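Local coordinates for McyG protein (Microcystis aeruginosa PCC 7806, PDB 4R0M) that probably activates phenylalanine or a related substrate as its adenylate and passes it to a carrier domain during microcystin assembly, at residues L262-Q267 / V291-S296. Numbering follows the deposited sequence.
Sequences LIQKHQ and VSYNLS
Gln-264, near the C-terminal end of helix 258-265, reaches across to the loop that leads into strand 300-303 and grips its backbone. Its CG lies anti to the backbone N (chi1 -180°) and the chain stays extended beyond it, so the amide is carried alongside Asn-294. There OE1 accepts the backbone N-H of Asn-294 at 2.7 Å from N, in the carbonyl plane and on a lone pair, with a fairly straight N-H...O angle of 159°. The aliphatic part of the same side chain runs past the next peptide, CB and CG each 3.4 Å from Asn-294 O, while OE1 also comes within 3.3 Å of Tyr-293 CA.

The tight, apolar part is made by Ile-263 and Leu-295, both buried, which cross obliquely, CG2 of Ile-263 meeting CD2 of Leu-295 at 3.8 Å; Leu-295 also packs on Leu-260, one turn before Ile-263 on the same helix. Towards solvent the packing loosens: Gln-264 is partly exposed, and exposed Gln-267 lies loosely beside Asn-294. Asn-294 turns its CG anti to its own backbone N (chi1 176°) and closes an Asx turn, OD1 taking Ser-296 N at 3.2 Å from above the carbonyl plane and Ser-296 OG at 2.6 Å on a lone pair. Elsewhere the loop is held by His-323, whose ND1 is hydrogen-bonded to Tyr-293 N and whose backbone is hydrogen-bonded to that of Leu-295.

An alanine here, at Gln-264, would remove the OE1 acceptor and the CG contact with Asn-294 O, leaving CB, and would probably loosen the loop against the helix. In this partly buried packing at the periphery of the adenylation domain, one directed hydrogen bond sets where the loop backbone sits, while the nondirectional Ile-263/Leu-295 contact adds close packing.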
loop_
_atom_site.group_PDB
_atom_site.type_symbol
_atom_site.label_atom_id
_atom_site.label_comp_id
_atom_site.label_asym_id
_atom_site.label_seq_id
_atom_site.Cartn_x
_atom_site.Cartn_y
_atom_site.Cartn_z
ATOM N N LEU A 262 -14.538 -14.852 1.640
ATOM C CA LEU A 262 -13.280 -15.516 1.972
ATOM C C LEU A 262 -12.927 -15.415 3.456
ATOM O O LEU A 262 -12.325 -16.336 4.014
ATOM C CB LEU A 262 -12.141 -14.985 1.099
ATOM C CG LEU A 262 -12.152 -15.397 -0.381
ATOM C CD1 LEU A 262 -11.254 -14.474 -1.194
ATOM C CD2 LEU A 262 -11.758 -16.856 -0.576
ATOM N N ILE A 263 -13.307 -14.305 4.089
ATOM C CA ILE A 263 -13.153 -14.150 5.537
ATOM C C ILE A 263 -13.985 -15.209 6.270
ATOM O O ILE A 263 -13.506 -15.837 7.215
ATOM C CB ILE A 263 -13.536 -12.728 6.014
ATOM C CG1 ILE A 263 -12.516 -11.700 5.507
ATOM C CG2 ILE A 263 -13.620 -12.667 7.536
ATOM C CD1 ILE A 263 -13.008 -10.267 5.537
ATOM N N GLN A 264 -15.218 -15.405 5.807
ATOM C CA GLN A 264 -16.143 -16.377 6.382
ATOM C C GLN A 264 -15.684 -17.818 6.148
ATOM O O GLN A 264 -15.642 -18.620 7.085
ATOM C CB GLN A 264 -17.544 -16.174 5.796
ATOM C CG GLN A 264 -18.599 -17.131 6.331
ATOM C CD GLN A 264 -19.918 -17.023 5.589
ATOM O OE1 GLN A 264 -20.889 -16.481 6.113
ATOM N NE2 GLN A 264 -19.956 -17.537 4.360
ATOM N N LYS A 265 -15.347 -18.127 4.896
ATOM C CA LYS A 265 -14.965 -19.474 4.475
ATOM C C LYS A 265 -13.699 -19.981 5.170
ATOM O O LYS A 265 -13.617 -21.153 5.540
ATOM C CB LYS A 265 -14.776 -19.511 2.954
ATOM C CG LYS A 265 -14.481 -20.888 2.380
ATOM C CD LYS A 265 -14.050 -20.800 0.926
ATOM C CE LYS A 265 -13.685 -22.170 0.377
ATOM N NZ LYS A 265 -13.401 -22.129 -1.086
ATOM N N HIS A 266 -12.722 -19.095 5.341
ATOM C CA HIS A 266 -11.421 -19.477 5.887
ATOM C C HIS A 266 -11.230 -19.078 7.321
ATOM O O HIS A 266 -10.138 -19.239 7.873
ATOM C CB HIS A 266 -10.306 -18.893 5.031
ATOM C CG HIS A 266 -10.164 -19.557 3.687
ATOM N ND1 HIS A 266 -9.433 -20.670 3.505
ATOM C CD2 HIS A 266 -10.693 -19.226 2.442
ATOM C CE1 HIS A 266 -9.487 -21.036 2.213
ATOM N NE2 HIS A 266 -10.257 -20.151 1.562
ATOM N N GLN A 267 -12.293 -18.563 7.939
ATOM C CA GLN A 267 -12.252 -18.092 9.325
ATOM C C GLN A 267 -11.057 -17.166 9.562
ATOM O O GLN A 267 -10.222 -17.404 10.439
ATOM C CB GLN A 267 -12.272 -19.272 10.312
ATOM C CG GLN A 267 -13.628 -19.960 10.427
ATOM C CD GLN A 267 -14.695 -19.057 11.020
ATOM O OE1 GLN A 267 -15.602 -18.607 10.321
ATOM N NE2 GLN A 267 -14.580 -18.773 12.314
ATOM N N VAL A 291 -28.479 -11.130 1.651
ATOM C CA VAL A 291 -27.605 -12.229 2.067
ATOM C C VAL A 291 -26.990 -11.911 3.429
ATOM O O VAL A 291 -26.938 -10.748 3.841
ATOM C CB VAL A 291 -26.489 -12.542 1.035
ATOM C CG1 VAL A 291 -27.082 -13.081 -0.258
ATOM C CG2 VAL A 291 -25.617 -11.321 0.767
ATOM N N SER A 292 -26.537 -12.946 4.130
ATOM C CA SER A 292 -25.864 -12.759 5.411
ATOM C C SER A 292 -24.557 -13.535 5.474
ATOM O O SER A 292 -24.496 -14.709 5.106
ATOM C CB SER A 292 -26.779 -13.136 6.583
ATOM O OG SER A 292 -27.238 -14.469 6.463
ATOM N N TYR A 293 -23.514 -12.850 5.931
ATOM C CA TYR A 293 -22.200 -13.440 6.130
ATOM C C TYR A 293 -21.902 -13.539 7.621
ATOM O O TYR A 293 -22.424 -12.760 8.422
ATOM C CB TYR A 293 -21.120 -12.591 5.452
ATOM C CG TYR A 293 -21.181 -12.567 3.940
ATOM C CD1 TYR A 293 -20.519 -13.532 3.181
ATOM C CD2 TYR A 293 -21.888 -11.568 3.264
ATOM C CE1 TYR A 293 -20.565 -13.509 1.795
ATOM C CE2 TYR A 293 -21.940 -11.536 1.877
ATOM C CZ TYR A 293 -21.277 -12.508 1.149
ATOM O OH TYR A 293 -21.326 -12.485 -0.227
ATOM N N ASN A 294 -21.063 -14.504 7.982
ATOM C CA ASN A 294 -20.548 -14.615 9.338
ATOM C C ASN A 294 -19.090 -14.160 9.370
ATOM O O ASN A 294 -18.205 -14.835 8.835
ATOM C CB ASN A 294 -20.695 -16.054 9.856
ATOM C CG ASN A 294 -20.076 -16.256 11.231
ATOM O OD1 ASN A 294 -19.923 -15.313 12.009
ATOM N ND2 ASN A 294 -19.720 -17.499 11.538
ATOM N N LEU A 295 -18.854 -13.012 9.997
ATOM C CA LEU A 295 -17.521 -12.416 10.048
ATOM C C LEU A 295 -16.956 -12.363 11.469
ATOM O O LEU A 295 -16.009 -11.622 11.742
ATOM C CB LEU A 295 -17.545 -11.014 9.426
ATOM C CG LEU A 295 -18.080 -10.853 7.997
ATOM C CD1 LEU A 295 -18.084 -9.385 7.597
ATOM C CD2 LEU A 295 -17.288 -11.682 6.997
ATOM N N SER A 296 -17.530 -13.165 12.364
ATOM C CA SER A 296 -17.138 -13.178 13.778
ATOM C C SER A 296 -15.688 -13.609 14.036
ATOM O O SER A 296 -15.133 -13.303 15.091
ATOM C CB SER A 296 -18.111 -14.031 14.598
ATOM O OG SER A 296 -18.267 -15.319 14.028
#